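Local structure of hypoxanthine phosphoribosyltransferase (Bacillus anthracis, 4QYI) at residues Q28-F33 and H57-V62; V39-L44 and K95-V100; T109-K114 and R137-T142; A124-T129 and T142-G147. The protein probably catalyses the magnesium-dependent transfer of a phosphoribosyl group from PRPP to hypoxanthine or guanine, forming the nucleotide in purine salvage. All blocks are in the same frame, centred on the assembly; numbering follows the deposited sequence. Where two conformers were deposited one is given.

Overall arrangement
Two of the four contacts lie in the central sheet of the phosphoribosyltransferase domain, two where elements pack around it. Contact 2 is the fully buried one: parallel strands 38-43 and 96-101, paired by backbone hydrogen bonds and lined with branched aliphatic side chains. Contact 4 continues the same sheet, because strand 124-129 lies beside 96-101, but the pairing is short, and Lys126 and Glu144 add charge at its exposed edge. Contacts 1, 3 and 4 are partly buried; 1 and 3 join helices to loops. Contact 1 relies on a carboxylate, an ammonium group, an amide and waters; it meets contact 2 through Ile29 on Ile98 and contact 4 through Asp32 and Tyr145. Contact 3 is apolar and sits beside a bound phosphate, with Leu110 against Phe127.

Contact 1: residues Q28-F33 and H57-V62; sequences QIERDF and HIKNDV
The last turn of helix 15-32 runs past the loop 57-62 with Glu30 and Ile58 as the nearest backbone pair, their CA atoms 6.5 Å apart, and Phe33 already out of helical conformation. Glu30 reaches across with an extended chain and turns its carboxylate to the backbone and the side chain of Lys59. OE2 takes Lys59 N at 2.9 Å on its anti lone pair, while OE1 offers its syn lone pair to Lys59 NZ at 3.2 Å. The lysine chain bends at chi2 and chi3, folding back over Glu30 OE2, to which NZ adds a weak bond at 3.1 Å. Asn60 OD1 lies 3.5 Å from Glu30 CG, and its ND2 makes a weak bond to Phe33 O besides its bond to Glu36 O. Ile29 CG2 meets Ile58 CD1 at 4.1 Å, the two chains crossing at about a right angle. One water bridges Glu30 OE1 and His57 O, another Glu30 O and Asn60 OD1. With a lysine ammonium, a backbone N-H and a water all directed at it, the Glu30 carboxylate is probably held ionised.

Contact 2: residues V39-L44 and K95-V100; sequences VVIAVL and KNVIVV
Strands 38-43 and 96-101 run parallel, their short segments 20° apart in direction and 4.6 Å apart at closest approach. Five nearly straight hydrogen bonds alternate between them, from Val39 N to Asn96 O at one end to Val43 N to Val100 O at the other. Most meet the carbonyl near its axis or in its plane; Val100 N instead approaches Ile41 O from 33° above the plane. Ile41 illustrates how the side chains follow this register. Its CB leaves the strand on the face shared with Val39, Val97 and Val99; CG1, anti to the carbonyl carbon (chi1 -62°), comes to 4.2 Å from Val97 CG1, and the extended chi2 carries CD1 to 3.7 Å from that same methyl. Ile41 thus leans back to Val97, two residues before its own partner Val99. On the other face, Val40 CG1 reaches forward to Val100 CG2 at 3.6 Å. This is the parallel core of the mixed sheet of the phosphoribosyltransferase fold. Strand 62-71 pairs with the other edge of 38-43 and strand 124-129 with the other edge of 96-101, while helix 48-55 covers Ala42 and Val100 through Ala51, Phe50 and Leu54.

Contact 3: residues T109-K114 and R137-T142; sequences TLHFLK and RKVDLT. With PO4 (phosphate ion), chain H.
The imidazole of His111 stands out from helix 108-118 with CG anti to the backbone N (chi1 -178°), turning one face to the loop 137-142. Over that face comes Val139: its CG2 lies 4.2 Å from the ring centroid and 12° off the ring normal, a CH-pi contact. CG1 of the same valine occupies the crowded position between backbone N and carbonyl carbon (chi1 69°) and touches His111 CB rather than the ring. Leu141 points in beside this pair. Its CG is anti to the backbone N, and the CD1 branch presses on the helix backbone, 3.6 Å from His111 N, and on Leu110 CB at 3.9 Å. Leu110 itself meets Phe127 of strand 124-129, so this loop packs on a helix that covers one face of the central sheet. The loop leading into this helix and its first turn correspond to the PRPP-binding loop of the family, just after the magnesium ligands Glu101 and Asp102. A phosphate ion, probably from the crystallisation liquor, sits there, consistent with a phosphate site. Its O3 accepts from Thr109 N at 3.1 Å and its O4, weakly, from Leu110 N; Asp105 N and Gly107 N also bond it. Within 137-142, Arg137 grips Leu141 O side-on with NE at 2.8 Å and NH2 at 3.0 Å, the oxygen lying in the guanidinium plane. NH2 also forms a salt bridge to Asp132, and NH1 bonds Asp105 O.

Contact 4: residues A124-T129 and T142-G147; sequences ALKFCT and TAEYVG
Three backbone bonds pair strand 124-129 with 145-146 in parallel: Tyr145 N to Phe127 O at 3.1 Å, Thr129 N to Tyr145 O at 2.9 Å and Gly147 N to Thr129 O at 3.0 Å, each donor in its carbonyl plane. Just before this ladder, Glu144 extends it with a side chain. Bent at chi2 (73°), the carboxylate turns back so that OE1 accepts Phe127 N at 3.1 Å, from above its plane and almost straight at 174°. Lys126 crosses it at about a right angle, CD 3.4 Å from Glu144 CD, with NZ in a long salt bridge to OE2. Glu144 CB lies over one face of the Tyr145 ring, offset toward its rim, and Tyr145 CD2 is 3.6 Å from Phe127 O. Cys128 SG rests 3.8 Å from Tyr145 CB. Further out, Asp32 of helix 15-32 bonds Tyr145 OH, Phe50 and Leu54 of helix 48-55 pack on Cys128, and Lys114 of helix 108-118 on Phe127. Helices on both faces of these parallel strands give the three-layer alpha/beta core found in phosphoribosyltransferases.

Contact 1: residues Q28-F33 and H57-V62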
loop_
_atom_site.group_PDB
_atom_site.type_symbol
_atom_site.label_atom_id
_atom_site.label_comp_id
_atom_site.label_asym_id
_atom_site.label_seq_id
_atom_site.Cartn_x
_atom_site.Cartn_y
_atom_site.Cartn_z
ATOM N N GLN A 28 -11.318 -8.715 -15.733
ATOM C CA GLN A 28 -11.937 -9.966 -15.296
ATOM C C GLN A 28 -12.772 -9.730 -14.033
ATOM O O GLN A 28 -13.891 -10.208 -13.916
ATOM C CB GLN A 28 -10.867 -11.006 -15.039
ATOM C CG GLN A 28 -10.055 -11.367 -16.266
ATOM C CD GLN A 28 -8.927 -12.331 -15.958
ATOM O OE1 GLN A 28 -8.905 -12.956 -14.907
ATOM N NE2 GLN A 28 -7.978 -12.443 -16.878
ATOM N N ILE A 29 -12.226 -8.949 -13.110
ATOM C CA ILE A 29 -12.943 -8.590 -11.892
ATOM C C ILE A 29 -14.209 -7.770 -12.195
ATOM O O ILE A 29 -15.278 -8.053 -11.673
ATOM C CB ILE A 29 -12.015 -7.830 -10.930
ATOM C CG1 ILE A 29 -10.941 -8.796 -10.431
ATOM C CG2 ILE A 29 -12.812 -7.202 -9.787
ATOM C CD1 ILE A 29 -9.807 -8.121 -9.700
ATOM N N GLU A 30 -14.090 -6.733 -13.015
ATOM C CA GLU A 30 -15.266 -5.937 -13.383
ATOM C C GLU A 30 -16.380 -6.825 -13.978
ATOM O O GLU A 30 -17.568 -6.623 -13.731
ATOM C CB GLU A 30 -14.877 -4.863 -14.393
ATOM C CG GLU A 30 -14.003 -3.747 -13.831
ATOM C CD GLU A 30 -13.589 -2.731 -14.896
ATOM O OE1 GLU A 30 -13.300 -3.129 -16.043
ATOM O OE2 GLU A 30 -13.573 -1.527 -14.607
ATOM N N ARG A 31 -16.010 -7.799 -14.790
ATOM C CA ARG A 31 -17.003 -8.684 -15.391
ATOM C C ARG A 31 -17.750 -9.515 -14.401
ATOM O O ARG A 31 -18.936 -9.723 -14.547
ATOM C CB ARG A 31 -16.295 -9.627 -16.322
ATOM C CG ARG A 31 -17.114 -10.716 -16.962
ATOM C CD ARG A 31 -16.146 -11.572 -17.777
ATOM N NE ARG A 31 -15.088 -12.117 -16.908
ATOM C CZ ARG A 31 -15.183 -13.228 -16.175
ATOM N NH1 ARG A 31 -14.152 -13.608 -15.419
ATOM N NH2 ARG A 31 -16.293 -13.958 -16.181
ATOM N N ASP A 32 -17.034 -10.047 -13.420
ATOM C CA ASP A 32 -17.653 -10.894 -12.411
ATOM C C ASP A 32 -18.520 -10.129 -11.426
ATOM O O ASP A 32 -19.303 -10.741 -10.735
ATOM C CB ASP A 32 -16.580 -11.648 -11.631
ATOM C CG ASP A 32 -15.893 -12.707 -12.460
ATOM O OD1 ASP A 32 -16.477 -13.136 -13.474
ATOM O OD2 ASP A 32 -14.761 -13.083 -12.113
ATOM N N PHE A 33 -18.392 -8.806 -11.358
ATOM C CA PHE A 33 -19.165 -8.028 -10.396
ATOM C C PHE A 33 -19.845 -6.856 -11.036
ATOM O O PHE A 33 -19.856 -5.742 -10.490
ATOM C CB PHE A 33 -18.248 -7.572 -9.246
ATOM C CG PHE A 33 -17.662 -8.716 -8.490
ATOM C CD1 PHE A 33 -18.416 -9.360 -7.530
ATOM C CD2 PHE A 33 -16.387 -9.184 -8.768
ATOM C CE1 PHE A 33 -17.900 -10.434 -6.853
ATOM C CE2 PHE A 33 -15.862 -10.272 -8.089
ATOM C CZ PHE A 33 -16.625 -10.902 -7.129
ATOM N N HIS A 57 -7.649 0.521 -12.079
ATOM C CA HIS A 57 -8.249 0.074 -13.326
ATOM C C HIS A 57 -9.656 -0.450 -13.106
ATOM O O HIS A 57 -10.359 -0.716 -14.070
ATOM C CB HIS A 57 -7.407 -1.002 -13.999
ATOM C CG HIS A 57 -6.146 -0.464 -14.598
ATOM N ND1 HIS A 57 -4.894 -0.732 -14.092
ATOM C CD2 HIS A 57 -5.956 0.384 -15.636
ATOM C CE1 HIS A 57 -3.986 -0.091 -14.808
ATOM N NE2 HIS A 57 -4.605 0.593 -15.749
ATOM N N ILE A 58 -10.076 -0.591 -11.850
ATOM C CA ILE A 58 -11.429 -1.066 -11.568
ATOM C C ILE A 58 -12.348 0.138 -11.458
ATOM O O ILE A 58 -12.152 1.019 -10.619
ATOM C CB ILE A 58 -11.474 -1.915 -10.284
ATOM C CG1 ILE A 58 -10.656 -3.187 -10.501
ATOM C CG2 ILE A 58 -12.910 -2.274 -9.932
ATOM C CD1 ILE A 58 -10.412 -3.979 -9.229
ATOM N N LYS A 59 -13.386 0.149 -12.275
ATOM C CA LYS A 59 -14.311 1.286 -12.289
ATOM C C LYS A 59 -15.428 1.162 -11.282
ATOM O O LYS A 59 -16.045 2.155 -10.951
ATOM C CB LYS A 59 -14.884 1.618 -13.694
ATOM C CG LYS A 59 -13.943 2.327 -14.705
ATOM C CD LYS A 59 -13.139 1.378 -15.586
ATOM C CE LYS A 59 -14.080 0.805 -16.632
ATOM N NZ LYS A 59 -13.426 -0.265 -17.429
ATOM N N ASN A 60 -15.712 -0.050 -10.813
ATOM C CA ASN A 60 -16.732 -0.233 -9.791
ATOM C C ASN A 60 -16.374 0.581 -8.547
ATOM O O ASN A 60 -15.216 1.002 -8.370
ATOM C CB ASN A 60 -16.804 -1.691 -9.320
ATOM C CG ASN A 60 -17.089 -2.677 -10.438
ATOM O OD1 ASN A 60 -16.335 -2.759 -11.403
ATOM N ND2 ASN A 60 -18.126 -3.499 -10.269
ATOM N N ASP A 61 -17.367 0.811 -7.682
ATOM C CA ASP A 61 -17.109 1.460 -6.386
ATOM C C ASP A 61 -16.271 0.492 -5.590
ATOM O O ASP A 61 -16.726 -0.597 -5.274
ATOM C CB ASP A 61 -18.369 1.715 -5.526
ATOM C CG ASP A 61 -19.067 3.012 -5.876
ATOM O OD1 ASP A 61 -18.522 3.793 -6.688
ATOM O OD2 ASP A 61 -20.160 3.260 -5.319
ATOM N N VAL A 62 -15.077 0.904 -5.206
ATOM C CA VAL A 62 -14.200 0.048 -4.437
ATOM C C VAL A 62 -13.885 0.598 -3.050
ATOM O O VAL A 62 -13.592 1.779 -2.891
ATOM C CB VAL A 62 -12.867 -0.158 -5.200
ATOM C CG1 VAL A 62 -11.821 -0.834 -4.332
ATOM C CG2 VAL A 62 -13.076 -0.963 -6.487
HETATM O O HOH W 1 -10.759 -2.119 -16.478
HETATM O O HOH W 2 -18.069 -4.224 -13.396
#

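Contact 2: residues V39-L44 and K95-V100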
loop_
_atom_site.group_PDB
_atom_site.type_symbol
_atom_site.label_atom_id
_atom_site.label_comp_id
_atom_site.label_asym_id
_atom_site.label_seq_id
_atom_site.Cartn_x
_atom_site.Cartn_y
_atom_site.Cartn_z
ATOM N N VAL A 39 -15.203 -4.828 -2.171
ATOM C CA VAL A 39 -14.274 -4.544 -1.097
ATOM C C VAL A 39 -12.995 -5.307 -1.461
ATOM O O VAL A 39 -13.021 -6.520 -1.692
ATOM C CB VAL A 39 -14.754 -5.025 0.286
ATOM C CG1 VAL A 39 -13.655 -4.819 1.338
ATOM C CG2 VAL A 39 -16.036 -4.305 0.689
ATOM N N VAL A 40 -11.893 -4.582 -1.539
ATOM C CA VAL A 40 -10.602 -5.182 -1.835
ATOM C C VAL A 40 -9.803 -5.228 -0.540
ATOM O O VAL A 40 -9.668 -4.229 0.151
ATOM C CB VAL A 40 -9.829 -4.400 -2.903
ATOM C CG1 VAL A 40 -8.405 -4.906 -3.023
ATOM C CG2 VAL A 40 -10.520 -4.519 -4.235
ATOM N N ILE A 41 -9.337 -6.417 -0.176
ATOM C CA ILE A 41 -8.531 -6.568 1.016
ATOM C C ILE A 41 -7.166 -7.052 0.595
ATOM O O ILE A 41 -6.990 -8.192 0.148
ATOM C CB ILE A 41 -9.132 -7.547 2.024
ATOM C CG1 ILE A 41 -10.490 -7.038 2.511
ATOM C CG2 ILE A 41 -8.205 -7.689 3.232
ATOM C CD1 ILE A 41 -11.196 -8.055 3.355
ATOM N N ALA A 42 -6.186 -6.178 0.769
ATOM C CA ALA A 42 -4.806 -6.491 0.404
ATOM C C ALA A 42 -3.987 -7.036 1.573
ATOM O O ALA A 42 -4.032 -6.503 2.681
ATOM C CB ALA A 42 -4.160 -5.243 -0.156
ATOM N N VAL A 43 -3.256 -8.120 1.328
ATOM C CA VAL A 43 -2.439 -8.736 2.366
ATOM C C VAL A 43 -1.077 -8.014 2.391
ATOM O O VAL A 43 -0.264 -8.145 1.476
ATOM C CB VAL A 43 -2.258 -10.259 2.153
ATOM C CG1 VAL A 43 -1.548 -10.881 3.340
ATOM C CG2 VAL A 43 -3.600 -10.960 1.987
ATOM N N LEU A 44 -0.860 -7.212 3.422
ATOM C CA LEU A 44 0.419 -6.512 3.587
ATOM C C LEU A 44 1.566 -7.490 3.887
ATOM O O LEU A 44 1.332 -8.600 4.351
ATOM C CB LEU A 44 0.317 -5.517 4.722
ATOM C CG LEU A 44 -0.582 -4.336 4.441
ATOM C CD1 LEU A 44 -0.744 -3.520 5.705
ATOM C CD2 LEU A 44 0.007 -3.486 3.328
ATOM N N LYS A 95 -21.006 -8.301 1.628
ATOM C CA LYS A 95 -20.295 -7.616 0.557
ATOM C C LYS A 95 -19.532 -8.569 -0.338
ATOM O O LYS A 95 -19.313 -9.740 -0.009
ATOM C CB LYS A 95 -19.279 -6.640 1.138
ATOM C CG LYS A 95 -19.834 -5.652 2.152
ATOM C CD LYS A 95 -20.900 -4.756 1.586
ATOM C CE LYS A 95 -21.452 -3.860 2.682
ATOM N NZ LYS A 95 -22.620 -3.083 2.201
ATOM N N ASN A 96 -19.145 -8.036 -1.490
ATOM C CA ASN A 96 -18.310 -8.758 -2.441
ATOM C C ASN A 96 -16.881 -8.458 -2.049
ATOM O O ASN A 96 -16.474 -7.301 -2.044
ATOM C CB ASN A 96 -18.570 -8.248 -3.830
ATOM C CG ASN A 96 -19.975 -8.539 -4.276
ATOM O OD1 ASN A 96 -20.447 -9.667 -4.142
ATOM N ND2 ASN A 96 -20.631 -7.556 -4.843
ATOM N N VAL A 97 -16.114 -9.495 -1.749
ATOM C CA VAL A 97 -14.746 -9.299 -1.306
ATOM C C VAL A 97 -13.713 -9.970 -2.200
ATOM O O VAL A 97 -13.841 -11.147 -2.571
ATOM C CB VAL A 97 -14.557 -9.895 0.103
ATOM C CG1 VAL A 97 -13.143 -9.662 0.603
ATOM C CG2 VAL A 97 -15.565 -9.314 1.079
ATOM N N ILE A 98 -12.689 -9.209 -2.554
ATOM C CA ILE A 98 -11.570 -9.770 -3.297
ATOM C C ILE A 98 -10.325 -9.600 -2.440
ATOM O O ILE A 98 -9.948 -8.479 -2.093
ATOM C CB ILE A 98 -11.366 -9.118 -4.652
ATOM C CG1 ILE A 98 -12.628 -9.339 -5.480
ATOM C CG2 ILE A 98 -10.152 -9.746 -5.337
ATOM C CD1 ILE A 98 -12.619 -8.625 -6.774
ATOM N N VAL A 99 -9.677 -10.711 -2.134
ATOM C CA VAL A 99 -8.460 -10.686 -1.320
ATOM C C VAL A 99 -7.307 -10.705 -2.298
ATOM O O VAL A 99 -7.202 -11.604 -3.147
ATOM C CB VAL A 99 -8.392 -11.878 -0.368
ATOM C CG1 VAL A 99 -7.118 -11.847 0.474
ATOM C CG2 VAL A 99 -9.613 -11.873 0.526
ATOM N N VAL A 100 -6.439 -9.716 -2.148
ATOM C CA VAL A 100 -5.313 -9.520 -3.057
ATOM C C VAL A 100 -3.967 -9.906 -2.455
ATOM O O VAL A 100 -3.609 -9.433 -1.390
ATOM C CB VAL A 100 -5.310 -8.052 -3.533
ATOM C CG1 VAL A 100 -4.086 -7.730 -4.365
ATOM C CG2 VAL A 100 -6.564 -7.764 -4.335
#

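Contact 3: residues T109-K114 and R137-T142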
loop_
_atom_site.group_PDB
_atom_site.type_symbol
_atom_site.label_atom_id
_atom_site.label_comp_id
_atom_site.label_asym_id
_atom_site.label_seq_id
_atom_site.Cartn_x
_atom_site.Cartn_y
_atom_site.Cartn_z
ATOM N N THR A 109 -1.623 -20.522 4.070
ATOM C CA THR A 109 -1.935 -19.279 4.767
ATOM C C THR A 109 -3.181 -18.571 4.265
ATOM O O THR A 109 -3.951 -17.994 5.027
ATOM C CB THR A 109 -0.735 -18.326 4.706
ATOM O OG1 THR A 109 0.327 -18.895 5.482
ATOM C CG2 THR A 109 -1.082 -16.967 5.274
ATOM N N LEU A 110 -3.392 -18.620 2.975
ATOM C CA LEU A 110 -4.547 -17.969 2.421
ATOM C C LEU A 110 -5.817 -18.774 2.729
ATOM O O LEU A 110 -6.900 -18.203 2.878
ATOM C CB LEU A 110 -4.309 -17.812 0.947
ATOM C CG LEU A 110 -5.118 -16.756 0.235
ATOM C CD1 LEU A 110 -4.949 -15.377 0.880
ATOM C CD2 LEU A 110 -4.611 -16.735 -1.189
ATOM N N HIS A 111 -5.674 -20.092 2.861
ATOM C CA HIS A 111 -6.806 -20.950 3.226
ATOM C C HIS A 111 -7.243 -20.569 4.639
ATOM O O HIS A 111 -8.431 -20.473 4.933
ATOM C CB HIS A 111 -6.396 -22.425 3.173
ATOM C CG HIS A 111 -7.507 -23.382 3.475
ATOM N ND1 HIS A 111 -8.417 -23.797 2.525
ATOM C CD2 HIS A 111 -7.836 -24.032 4.617
ATOM C CE1 HIS A 111 -9.266 -24.651 3.072
ATOM N NE2 HIS A 111 -8.932 -24.815 4.340
ATOM N N PHE A 112 -6.267 -20.321 5.505
ATOM C CA PHE A 112 -6.540 -19.931 6.871
ATOM C C PHE A 112 -7.214 -18.549 6.862
ATOM O O PHE A 112 -8.198 -18.309 7.561
ATOM C CB PHE A 112 -5.210 -19.932 7.646
ATOM C CG PHE A 112 -5.348 -19.766 9.110
ATOM C CD1 PHE A 112 -5.348 -18.501 9.683
ATOM C CD2 PHE A 112 -5.422 -20.879 9.925
ATOM C CE1 PHE A 112 -5.452 -18.355 11.048
ATOM C CE2 PHE A 112 -5.519 -20.740 11.292
ATOM C CZ PHE A 112 -5.533 -19.478 11.858
ATOM N N LEU A 113 -6.703 -17.628 6.056
ATOM C CA LEU A 113 -7.310 -16.290 5.985
ATOM C C LEU A 113 -8.726 -16.351 5.400
ATOM O O LEU A 113 -9.607 -15.589 5.788
ATOM C CB LEU A 113 -6.444 -15.314 5.203
ATOM C CG LEU A 113 -5.076 -15.037 5.833
ATOM C CD1 LEU A 113 -4.325 -14.012 4.998
ATOM C CD2 LEU A 113 -5.203 -14.529 7.261
ATOM N N LYS A 114 -8.943 -17.300 4.509
ATOM C CA LYS A 114 -10.264 -17.517 3.938
ATOM C C LYS A 114 -11.284 -17.839 5.037
ATOM O O LYS A 114 -12.347 -17.228 5.107
ATOM C CB LYS A 114 -10.201 -18.670 2.943
ATOM C CG LYS A 114 -11.523 -18.996 2.281
ATOM C CD LYS A 114 -11.337 -20.101 1.251
ATOM C CE LYS A 114 -12.650 -20.479 0.596
ATOM N NZ LYS A 114 -12.479 -21.544 -0.427
ATOM N N ARG A 137 1.405 -26.184 -4.059
ATOM C CA ARG A 137 0.215 -26.338 -3.214
ATOM C C ARG A 137 0.264 -27.492 -2.226
ATOM O O ARG A 137 0.624 -28.620 -2.568
ATOM C CB ARG A 137 -1.050 -26.541 -4.055
ATOM C CG ARG A 137 -1.550 -25.334 -4.815
ATOM C CD ARG A 137 -1.948 -24.209 -3.878
ATOM N NE ARG A 137 -2.711 -23.200 -4.602
ATOM C CZ ARG A 137 -2.180 -22.231 -5.335
ATOM N NH1 ARG A 137 -0.859 -22.124 -5.471
ATOM N NH2 ARG A 137 -2.987 -21.373 -5.943
ATOM N N LYS A 138 -0.131 -27.188 -0.996
ATOM C CA LYS A 138 -0.226 -28.175 0.066
ATOM C C LYS A 138 -1.677 -28.273 0.497
ATOM O O LYS A 138 -2.031 -29.060 1.365
ATOM C CB LYS A 138 0.672 -27.798 1.233
ATOM C CG LYS A 138 2.138 -27.949 0.882
ATOM C CD LYS A 138 3.042 -27.753 2.080
ATOM C CE LYS A 138 4.470 -28.157 1.741
ATOM N NZ LYS A 138 5.370 -28.045 2.917
ATOM N N VAL A 139 -2.524 -27.465 -0.130
ATOM C CA VAL A 139 -3.936 -27.473 0.177
ATOM C C VAL A 139 -4.670 -27.093 -1.101
ATOM O O VAL A 139 -4.075 -26.532 -2.034
ATOM C CB VAL A 139 -4.272 -26.510 1.338
ATOM C CG1 VAL A 139 -4.101 -25.054 0.912
ATOM C CG2 VAL A 139 -5.680 -26.761 1.855
ATOM N N ASP A 140 -5.952 -27.425 -1.151
ATOM C CA ASP A 140 -6.781 -27.130 -2.303
ATOM C C ASP A 140 -7.184 -25.646 -2.300
ATOM O O ASP A 140 -7.981 -25.208 -1.476
ATOM C CB ASP A 140 -8.008 -28.046 -2.255
ATOM C CG ASP A 140 -8.761 -28.106 -3.564
ATOM O OD1 ASP A 140 -8.624 -27.165 -4.379
ATOM O OD2 ASP A 140 -9.500 -29.106 -3.767
ATOM N N LEU A 141 -6.614 -24.860 -3.207
ATOM C CA LEU A 141 -6.966 -23.451 -3.294
ATOM C C LEU A 141 -6.634 -22.937 -4.677
ATOM O O LEU A 141 -5.468 -22.809 -5.066
ATOM C CB LEU A 141 -6.280 -22.611 -2.206
ATOM C CG LEU A 141 -6.756 -21.143 -2.048
ATOM C CD1 LEU A 141 -6.596 -20.595 -0.634
ATOM C CD2 LEU A 141 -6.088 -20.208 -3.046
ATOM N N THR A 142 -7.693 -22.651 -5.418
ATOM C CA THR A 142 -7.576 -22.131 -6.752
ATOM C C THR A 142 -7.987 -20.670 -6.677
ATOM O O THR A 142 -9.093 -20.342 -6.231
ATOM C CB THR A 142 -8.483 -22.917 -7.719
ATOM O OG1 THR A 142 -8.080 -24.291 -7.728
ATOM C CG2 THR A 142 -8.385 -22.380 -9.135
HETATM P P PO4 H . 0.215 -18.753 0.833
HETATM O O1 PO4 H . 0.937 -17.475 1.140
HETATM O O2 PO4 H . 0.738 -19.307 -0.465
HETATM O O3 PO4 H . 0.436 -19.837 1.864
HETATM O O4 PO4 H . -1.250 -18.470 0.784
#

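Contact 4: residues A124-T129 and T142-G147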
loop_
_atom_site.group_PDB
_atom_site.type_symbol
_atom_site.label_atom_id
_atom_site.label_comp_id
_atom_site.label_asym_id
_atom_site.label_seq_id
_atom_site.Cartn_x
_atom_site.Cartn_y
_atom_site.Cartn_z
ATOM N N ALA A 124 -19.684 -12.639 -1.158
ATOM C CA ALA A 124 -18.790 -13.403 -2.021
ATOM C C ALA A 124 -17.342 -13.125 -1.610
ATOM O O ALA A 124 -17.030 -12.048 -1.100
ATOM C CB ALA A 124 -19.009 -13.021 -3.467
ATOM N N LEU A 125 -16.473 -14.114 -1.805
ATOM C CA LEU A 125 -15.081 -13.996 -1.405
ATOM C C LEU A 125 -14.215 -14.683 -2.423
ATOM O O LEU A 125 -14.271 -15.894 -2.586
ATOM C CB LEU A 125 -14.881 -14.670 -0.056
ATOM C CG LEU A 125 -13.461 -14.637 0.541
ATOM C CD1 LEU A 125 -13.076 -13.241 0.963
ATOM C CD2 LEU A 125 -13.413 -15.571 1.734
ATOM N N LYS A 126 -13.415 -13.902 -3.131
ATOM C CA LYS A 126 -12.549 -14.457 -4.161
ATOM C C LYS A 126 -11.124 -14.040 -3.900
ATOM O O LYS A 126 -10.887 -13.079 -3.176
ATOM C CB LYS A 126 -12.983 -13.943 -5.526
ATOM C CG LYS A 126 -14.430 -14.265 -5.881
ATOM C CD LYS A 126 -14.710 -15.757 -5.954
ATOM C CE LYS A 126 -16.159 -16.043 -6.315
ATOM N NZ LYS A 126 -16.375 -17.508 -6.449
ATOM N N PHE A 127 -10.189 -14.764 -4.509
ATOM C CA PHE A 127 -8.766 -14.477 -4.375
ATOM C C PHE A 127 -8.133 -14.051 -5.691
ATOM O O PHE A 127 -8.411 -14.637 -6.739
ATOM C CB PHE A 127 -8.054 -15.692 -3.787
ATOM C CG PHE A 127 -8.556 -16.010 -2.430
ATOM C CD1 PHE A 127 -8.037 -15.358 -1.339
ATOM C CD2 PHE A 127 -9.631 -16.860 -2.264
ATOM C CE1 PHE A 127 -8.537 -15.594 -0.089
ATOM C CE2 PHE A 127 -10.135 -17.110 -1.015
ATOM C CZ PHE A 127 -9.585 -16.474 0.080
ATOM N N CYS A 128 -7.282 -13.035 -5.589
ATOM C CA CYS A 128 -6.565 -12.474 -6.711
ATOM C C CYS A 128 -5.085 -12.395 -6.379
ATOM O O CYS A 128 -4.703 -11.685 -5.455
ATOM C CB CYS A 128 -7.094 -11.065 -6.997
ATOM S SG CYS A 128 -6.207 -10.204 -8.323
ATOM N N THR A 129 -4.251 -13.109 -7.130
ATOM C CA THR A 129 -2.823 -13.071 -6.872
ATOM C C THR A 129 -2.070 -12.680 -8.122
ATOM O O THR A 129 -2.455 -13.027 -9.233
ATOM C CB THR A 129 -2.287 -14.430 -6.349
ATOM O OG1 THR A 129 -0.902 -14.316 -5.977
ATOM C CG2 THR A 129 -2.436 -15.509 -7.396
ATOM N N THR A 142 -7.693 -22.651 -5.418
ATOM C CA THR A 142 -7.576 -22.131 -6.752
ATOM C C THR A 142 -7.987 -20.670 -6.677
ATOM O O THR A 142 -9.093 -20.342 -6.231
ATOM C CB THR A 142 -8.483 -22.917 -7.719
ATOM O OG1 THR A 142 -8.080 -24.291 -7.728
ATOM C CG2 THR A 142 -8.385 -22.380 -9.135
ATOM N N ALA A 143 -7.081 -19.794 -7.083
ATOM C CA ALA A 143 -7.350 -18.366 -7.105
ATOM C C ALA A 143 -8.160 -18.074 -8.351
ATOM O O ALA A 143 -7.803 -18.526 -9.458
ATOM C CB ALA A 143 -6.047 -17.587 -7.123
ATOM N N GLU A 144 -9.219 -17.282 -8.192
ATOM C CA GLU A 144 -10.051 -16.934 -9.322
ATOM C C GLU A 144 -9.306 -16.029 -10.302
ATOM O O GLU A 144 -9.561 -16.063 -11.503
ATOM C CB GLU A 144 -11.363 -16.282 -8.868
ATOM C CG GLU A 144 -12.369 -17.245 -8.233
ATOM C CD GLU A 144 -12.044 -17.745 -6.817
ATOM O OE1 GLU A 144 -11.155 -17.222 -6.092
ATOM O OE2 GLU A 144 -12.743 -18.688 -6.399
ATOM N N TYR A 145 -8.389 -15.212 -9.802
ATOM C CA TYR A 145 -7.649 -14.283 -10.660
ATOM C C TYR A 145 -6.171 -14.508 -10.445
ATOM O O TYR A 145 -5.690 -14.395 -9.324
ATOM C CB TYR A 145 -8.045 -12.823 -10.339
ATOM C CG TYR A 145 -9.544 -12.652 -10.273
ATOM C CD1 TYR A 145 -10.294 -12.546 -11.428
ATOM C CD2 TYR A 145 -10.218 -12.593 -9.065
ATOM C CE1 TYR A 145 -11.672 -12.389 -11.379
ATOM C CE2 TYR A 145 -11.596 -12.433 -9.011
ATOM C CZ TYR A 145 -12.314 -12.328 -10.171
ATOM O OH TYR A 145 -13.675 -12.181 -10.108
ATOM N N VAL A 146 -5.456 -14.806 -11.527
ATOM C CA VAL A 146 -4.027 -15.070 -11.470
ATOM C C VAL A 146 -3.284 -14.306 -12.557
ATOM O O VAL A 146 -3.617 -14.415 -13.731
ATOM C CB VAL A 146 -3.735 -16.569 -11.683
ATOM C CG1 VAL A 146 -2.242 -16.826 -11.628
ATOM C CG2 VAL A 146 -4.451 -17.403 -10.635
ATOM N N GLY A 147 -2.267 -13.545 -12.165
ATOM C CA GLY A 147 -1.475 -12.799 -13.120
ATOM C C GLY A 147 -0.518 -13.658 -13.925
ATOM O O GLY A 147 -0.598 -13.722 -15.152
#